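Local coordinates for protein glycine betaine/carnitine/choline ABC transporter (Staphylococcus aureus subsp. aureus Mu50, PDB 3O66) that probably binds glycine betaine, carnitine or choline as the substrate-binding part of an ABC importer and passes it on for uptake, at residues A[113-118]-A[215-220]; A[180-185]-A[194-199]. All coordinates share one frame; numbering follows the deposited sequence.

How the contacts relate
Contact 1 pairs the two chain crossings between the lobes of this binding protein. Contact 2 packs a helix against the sheet of one lobe. Their centres lie 14 Å apart. The two contacts meet directly, because strands 116-120 and 192-196 are neighbours in one sheet. Ser197 N and Thr115 O are 2.8 Å apart, and Gly195 N and Ala117 O 2.9 Å; both are probable hydrogen bonds. Along the chain, contact 2 is nested inside the loop that contact 1 closes. A bound acetate, probably from the crystallisation liquor, sits in contact 2 beside Thr198, about 3 Å from the Asn114 side chain of contact 1. It may mark part of the interlobe pocket.

Contact 1. Residues A[113-118]-A[215-220]; sequences ANTYAF and QFFPPY
Residues 113-118 and 217-220 run roughly antiparallel, their directions 149° apart. They are closest at one end, where the CA atoms of Ala113 and Tyr220 lie 5.1 Å apart. They then diverge, and the CA atoms of Tyr116 and Phe217 are 7.5 Å apart. One direct backbone hydrogen bond joins them at the close end, from Asn114 N to Tyr220 O at 3.1 Å. Its N-H...O angle is 152°, and the donor sits above the carbonyl plane. Ala113 CA also turns its hydrogen toward this oxygen.

Farther along, water bridges the wider gap. Thr115 OG1 is anti to the backbone N (chi1 176°) and points across to the other segment. It donates to Tyr116 O of its own segment at 2.8 Å, in the carbonyl plane and on a lone pair. Water 1 donates to Thr115 OG1 at 2.9 Å and to Pro218 O at 2.6 Å. The Tyr220 ring crosses Thr115 at about a right angle, with CD1 against CB and OG1.

Phe217 carries the apolar half. Tyr116 CB lies over one face of its ring in a CH-pi contact, 4.0 Å from the centroid. Phe216 brings CD2 over the opposite face. Phe118 CE2 reaches Phe217 CE2 at 4.1 Å. The Tyr116 ring itself leads away, to Tyr196 and Trp151. Asn114 ND2 makes a hydrogen bond to Glu20, on helix 19-35.

The two segments are the interlobe connections of a type II periplasmic-binding-protein fold, and probably serve as its hinge, as in relatives. The single direct backbone hydrogen bond grips the Tyr220 end. The water joins Thr115 to Pro218 where the backbones are wider apart. The Phe217 ring, covered on both faces, packs the far end.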
loop_
_atom_site.group_PDB
_atom_site.type_symbol
_atom_site.label_atom_id
_atom_site.label_comp_id
_atom_site.label_asym_id
_atom_site.label_seq_id
_atom_site.Cartn_x
_atom_site.Cartn_y
_atom_site.Cartn_z
ATOM N N ALA A 113 4.301 -3.207 -0.620
ATOM C CA ALA A 113 2.972 -3.736 -0.300
ATOM C C ALA A 113 2.419 -3.046 0.960
ATOM O O ALA A 113 3.166 -2.802 1.925
ATOM C CB ALA A 113 3.035 -5.239 -0.109
ATOM N N ASN A 114 1.128 -2.710 0.914
ATOM C CA ASN A 114 0.403 -2.107 2.022
ATOM C C ASN A 114 -0.629 -3.119 2.504
ATOM O O ASN A 114 -1.725 -3.243 1.925
ATOM C CB ASN A 114 -0.262 -0.800 1.576
ATOM C CG ASN A 114 -0.830 -0.007 2.744
ATOM O OD1 ASN A 114 -0.928 -0.515 3.870
ATOM N ND2 ASN A 114 -1.210 1.233 2.484
ATOM N N THR A 115 -0.209 -3.894 3.501
ATOM C CA THR A 115 -0.975 -5.008 4.001
ATOM C C THR A 115 -1.063 -4.965 5.526
ATOM O O THR A 115 -0.276 -4.285 6.186
ATOM C CB THR A 115 -0.337 -6.355 3.571
ATOM O OG1 THR A 115 -1.082 -7.437 4.158
ATOM C CG2 THR A 115 1.161 -6.447 4.010
ATOM N N TYR A 116 -2.058 -5.659 6.077
ATOM C CA TYR A 116 -2.025 -5.972 7.501
ATOM C C TYR A 116 -0.734 -6.764 7.699
ATOM O O TYR A 116 -0.377 -7.606 6.871
ATOM C CB TYR A 116 -3.224 -6.822 7.929
ATOM C CG TYR A 116 -4.512 -6.060 8.283
ATOM C CD1 TYR A 116 -4.535 -4.666 8.420
ATOM C CD2 TYR A 116 -5.694 -6.758 8.502
ATOM C CE1 TYR A 116 -5.719 -3.990 8.746
ATOM C CE2 TYR A 116 -6.880 -6.098 8.848
ATOM C CZ TYR A 116 -6.888 -4.717 8.973
ATOM O OH TYR A 116 -8.077 -4.081 9.293
ATOM N N ALA A 117 -0.047 -6.459 8.802
ATOM C CA ALA A 117 1.178 -7.125 9.165
ATOM C C ALA A 117 1.353 -7.012 10.657
ATOM O O ALA A 117 1.041 -5.977 11.249
ATOM C CB ALA A 117 2.389 -6.458 8.444
ATOM N N PHE A 118 1.900 -8.062 11.254
ATOM C CA PHE A 118 2.243 -8.070 12.660
ATOM C C PHE A 118 3.541 -7.345 12.841
ATOM O O PHE A 118 4.461 -7.493 12.035
ATOM C CB PHE A 118 2.362 -9.499 13.206
ATOM C CG PHE A 118 1.048 -10.223 13.235
ATOM C CD1 PHE A 118 0.179 -10.051 14.304
ATOM C CD2 PHE A 118 0.634 -10.979 12.141
ATOM C CE1 PHE A 118 -1.065 -10.693 14.320
ATOM C CE2 PHE A 118 -0.624 -11.615 12.135
ATOM C CZ PHE A 118 -1.467 -11.458 13.224
ATOM N N GLN A 215 1.853 -16.921 4.585
ATOM C CA GLN A 215 0.972 -16.213 3.638
ATOM C C GLN A 215 -0.503 -16.307 4.036
ATOM O O GLN A 215 -1.373 -16.643 3.199
ATOM C CB GLN A 215 1.163 -16.696 2.184
ATOM C CG GLN A 215 2.586 -16.581 1.677
ATOM C CD GLN A 215 2.791 -17.165 0.275
ATOM O OE1 GLN A 215 2.101 -18.113 -0.154
ATOM N NE2 GLN A 215 3.757 -16.604 -0.442
ATOM N N PHE A 216 -0.776 -16.052 5.309
ATOM C CA PHE A 216 -2.135 -15.971 5.797
ATOM C C PHE A 216 -2.852 -14.829 5.093
ATOM O O PHE A 216 -4.026 -14.956 4.781
ATOM C CB PHE A 216 -2.156 -15.749 7.311
ATOM C CG PHE A 216 -3.532 -15.511 7.862
ATOM C CD1 PHE A 216 -4.449 -16.552 7.961
ATOM C CD2 PHE A 216 -3.916 -14.239 8.256
ATOM C CE1 PHE A 216 -5.749 -16.330 8.452
ATOM C CE2 PHE A 216 -5.195 -14.004 8.753
ATOM C CZ PHE A 216 -6.121 -15.058 8.853
ATOM N N PHE A 217 -2.140 -13.717 4.857
ATOM C CA PHE A 217 -2.702 -12.616 4.094
ATOM C C PHE A 217 -2.344 -12.693 2.624
ATOM O O PHE A 217 -1.228 -13.118 2.262
ATOM C CB PHE A 217 -2.234 -11.264 4.621
ATOM C CG PHE A 217 -2.570 -11.011 6.075
ATOM C CD1 PHE A 217 -3.892 -10.792 6.475
ATOM C CD2 PHE A 217 -1.551 -10.924 7.033
ATOM C CE1 PHE A 217 -4.198 -10.522 7.833
ATOM C CE2 PHE A 217 -1.850 -10.679 8.390
ATOM C CZ PHE A 217 -3.175 -10.471 8.776
ATOM N N PRO A 218 -3.274 -12.261 1.756
ATOM C CA PRO A 218 -2.916 -12.279 0.350
ATOM C C PRO A 218 -2.051 -11.047 0.071
ATOM O O PRO A 218 -1.952 -10.174 0.935
ATOM C CB PRO A 218 -4.277 -12.211 -0.361
ATOM C CG PRO A 218 -5.166 -11.478 0.629
ATOM C CD PRO A 218 -4.691 -11.906 1.981
ATOM N N PRO A 219 -1.409 -10.988 -1.108
ATOM C CA PRO A 219 -0.574 -9.815 -1.430
ATOM C C PRO A 219 -1.399 -8.560 -1.628
ATOM O O PRO A 219 -2.543 -8.617 -2.106
ATOM C CB PRO A 219 0.084 -10.170 -2.769
ATOM C CG PRO A 219 -0.288 -11.582 -3.053
ATOM C CD PRO A 219 -1.369 -12.032 -2.145
ATOM N N TYR A 220 -0.800 -7.441 -1.260
ATOM C CA TYR A 220 -1.365 -6.144 -1.525
ATOM C C TYR A 220 -0.245 -5.277 -2.101
ATOM O O TYR A 220 0.052 -4.171 -1.604
ATOM C CB TYR A 220 -1.911 -5.558 -0.213
ATOM C CG TYR A 220 -3.143 -6.287 0.265
ATOM C CD1 TYR A 220 -3.046 -7.344 1.178
ATOM C CD2 TYR A 220 -4.391 -5.949 -0.228
ATOM C CE1 TYR A 220 -4.194 -8.022 1.625
ATOM C CE2 TYR A 220 -5.549 -6.611 0.202
ATOM C CZ TYR A 220 -5.440 -7.646 1.121
ATOM O OH TYR A 220 -6.557 -8.289 1.542
HETATM O O HOH W 1 0.021 -9.475 2.486
#

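Contact 2. Residues A[180-185]-A[194-199]; sequences LVYDAL and LGYSTD. With ACT (acetate ion), chain D.
Tyr182 leaves helix 181-186 at CB and sends its ring toward the end of strand 192-196. CG stands beside the backbone N, anti to the carbonyl carbon. Val181 CG2 lies over the centre of one ring face. Asp199 covers the opposite face: its CB makes a CH-pi contact, 3.9 Å from the ring centroid, and its carboxylate is stacked 14° from the ring plane. CD2 lies near Asp199 OD2, CE2 meets Asp199 OD1 at 3.4 Å, and CZ meets Asp199 CB. CE1 passes close to the CA of Gly195, which has no side chain in the way.

At the tip, Tyr182 OH accepts a nearly straight hydrogen bond from Tyr196 N (2.9 Å, 171°). Tyr182 OH is also 2.6 Å from water 2, which donates to Asp199 OD1. Asp199 forms a salt bridge with Arg201 and caps the helix that follows. An acetate, probably from the crystallisation liquor, lies against Tyr196 CB and Thr198 OG1, consistent with a place at the interlobe cleft.

Strand 172-176, helix 181-186 and strand 192-196 form a beta-alpha-beta crossover that passes over strand 144-148. Tyr182 ties its helix to the end of strand 192-196, in a lobe of the type II periplasmic-binding-protein fold.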
loop_
_atom_site.group_PDB
_atom_site.type_symbol
_atom_site.label_atom_id
_atom_site.label_comp_id
_atom_site.label_asym_id
_atom_site.label_seq_id
_atom_site.Cartn_x
_atom_site.Cartn_y
_atom_site.Cartn_z
ATOM N N LEU A 180 -4.376 3.740 16.139
ATOM C CA LEU A 180 -3.773 3.859 17.466
ATOM C C LEU A 180 -2.807 2.729 17.902
ATOM O O LEU A 180 -2.176 2.851 18.964
ATOM C CB LEU A 180 -4.862 4.046 18.525
ATOM C CG LEU A 180 -5.750 5.288 18.378
ATOM C CD1 LEU A 180 -6.625 5.473 19.636
ATOM C CD2 LEU A 180 -4.890 6.516 18.131
ATOM N N VAL A 181 -2.665 1.665 17.100
ATOM C CA VAL A 181 -1.814 0.523 17.474
ATOM C C VAL A 181 -0.320 0.865 17.494
ATOM O O VAL A 181 0.426 0.287 18.300
ATOM C CB VAL A 181 -2.088 -0.783 16.612
ATOM C CG1 VAL A 181 -3.560 -1.161 16.673
ATOM C CG2 VAL A 181 -1.570 -0.648 15.164
ATOM N N TYR A 182 0.108 1.824 16.655
ATOM C CA TYR A 182 1.534 2.198 16.557
ATOM C C TYR A 182 2.015 2.853 17.834
ATOM O O TYR A 182 3.052 2.454 18.375
ATOM C CB TYR A 182 1.831 3.077 15.334
ATOM C CG TYR A 182 1.126 2.532 14.125
ATOM C CD1 TYR A 182 1.632 1.409 13.438
ATOM C CD2 TYR A 182 -0.092 3.091 13.717
ATOM C CE1 TYR A 182 0.958 0.878 12.350
ATOM C CE2 TYR A 182 -0.775 2.579 12.622
ATOM C CZ TYR A 182 -0.265 1.482 11.947
ATOM O OH TYR A 182 -1.021 1.016 10.884
ATOM N N ASP A 183 1.256 3.821 18.328
ATOM C CA ASP A 183 1.602 4.475 19.586
ATOM C C ASP A 183 1.426 3.545 20.796
ATOM O O ASP A 183 2.208 3.604 21.744
ATOM C CB ASP A 183 0.805 5.765 19.742
ATOM C CG ASP A 183 1.219 6.821 18.740
ATOM O OD1 ASP A 183 2.430 7.064 18.589
ATOM O OD2 ASP A 183 0.341 7.405 18.085
ATOM N N ALA A 184 0.418 2.670 20.754
ATOM C CA ALA A 184 0.213 1.694 21.833
ATOM C C ALA A 184 1.403 0.713 21.916
ATOM O O ALA A 184 1.847 0.301 23.000
ATOM C CB ALA A 184 -1.121 0.952 21.617
ATOM N N LEU A 185 1.957 0.369 20.772
ATOM C CA LEU A 185 3.188 -0.439 20.735
ATOM C C LEU A 185 4.403 0.380 21.225
ATOM O O LEU A 185 5.208 -0.092 22.044
ATOM C CB LEU A 185 3.387 -0.959 19.313
ATOM C CG LEU A 185 4.188 -2.188 18.933
ATOM C CD1 LEU A 185 3.817 -3.445 19.742
ATOM C CD2 LEU A 185 4.049 -2.410 17.401
ATOM N N LEU A 194 -1.209 -5.711 15.027
ATOM C CA LEU A 194 -1.501 -5.961 13.620
ATOM C C LEU A 194 -1.793 -4.596 12.985
ATOM O O LEU A 194 -2.880 -4.023 13.169
ATOM C CB LEU A 194 -2.703 -6.888 13.490
ATOM C CG LEU A 194 -3.022 -7.300 12.037
ATOM C CD1 LEU A 194 -1.869 -8.138 11.384
ATOM C CD2 LEU A 194 -4.301 -8.063 12.081
ATOM N N GLY A 195 -0.829 -4.064 12.256
ATOM C CA GLY A 195 -0.886 -2.657 11.748
ATOM C C GLY A 195 -0.844 -2.697 10.240
ATOM O O GLY A 195 -0.865 -3.772 9.667
ATOM N N TYR A 196 -0.825 -1.545 9.579
ATOM C CA TYR A 196 -0.586 -1.516 8.143
ATOM C C TYR A 196 0.914 -1.391 7.886
ATOM O O TYR A 196 1.605 -0.606 8.562
ATOM C CB TYR A 196 -1.289 -0.313 7.529
ATOM C CG TYR A 196 -2.749 -0.526 7.261
ATOM C CD1 TYR A 196 -3.170 -1.412 6.250
ATOM C CD2 TYR A 196 -3.719 0.160 7.987
ATOM C CE1 TYR A 196 -4.529 -1.606 5.979
ATOM C CE2 TYR A 196 -5.075 -0.017 7.717
ATOM C CZ TYR A 196 -5.470 -0.903 6.731
ATOM O OH TYR A 196 -6.810 -1.070 6.478
ATOM N N SER A 197 1.407 -2.129 6.905
ATOM C CA SER A 197 2.861 -2.289 6.705
ATOM C C SER A 197 3.587 -1.063 6.153
ATOM O O SER A 197 4.819 -1.077 6.082
ATOM C CB SER A 197 3.110 -3.483 5.788
ATOM O OG SER A 197 2.525 -3.208 4.521
ATOM N N THR A 198 2.866 -0.006 5.753
ATOM C CA THR A 198 3.558 1.194 5.266
ATOM C C THR A 198 3.360 2.425 6.150
ATOM O O THR A 198 3.752 3.545 5.767
ATOM C CB THR A 198 3.158 1.595 3.824
ATOM O OG1 THR A 198 1.745 1.827 3.775
ATOM C CG2 THR A 198 3.587 0.564 2.802
ATOM N N ASP A 199 2.737 2.241 7.320
ATOM C CA ASP A 199 2.457 3.395 8.178
ATOM C C ASP A 199 3.749 4.136 8.527
ATOM O O ASP A 199 4.751 3.518 8.904
ATOM C CB ASP A 199 1.661 2.996 9.449
ATOM C CG ASP A 199 1.115 4.197 10.161
ATOM O OD1 ASP A 199 -0.065 4.549 9.919
ATOM O OD2 ASP A 199 1.888 4.841 10.925
HETATM C C ACT D . -0.486 3.118 5.886
HETATM O O ACT D . -0.128 1.962 5.510
HETATM O OXT ACT D . -0.006 4.119 5.268
HETATM C CH3 ACT D . -1.458 3.297 7.021
HETATM O O HOH W 2 -2.473 2.901 9.722
#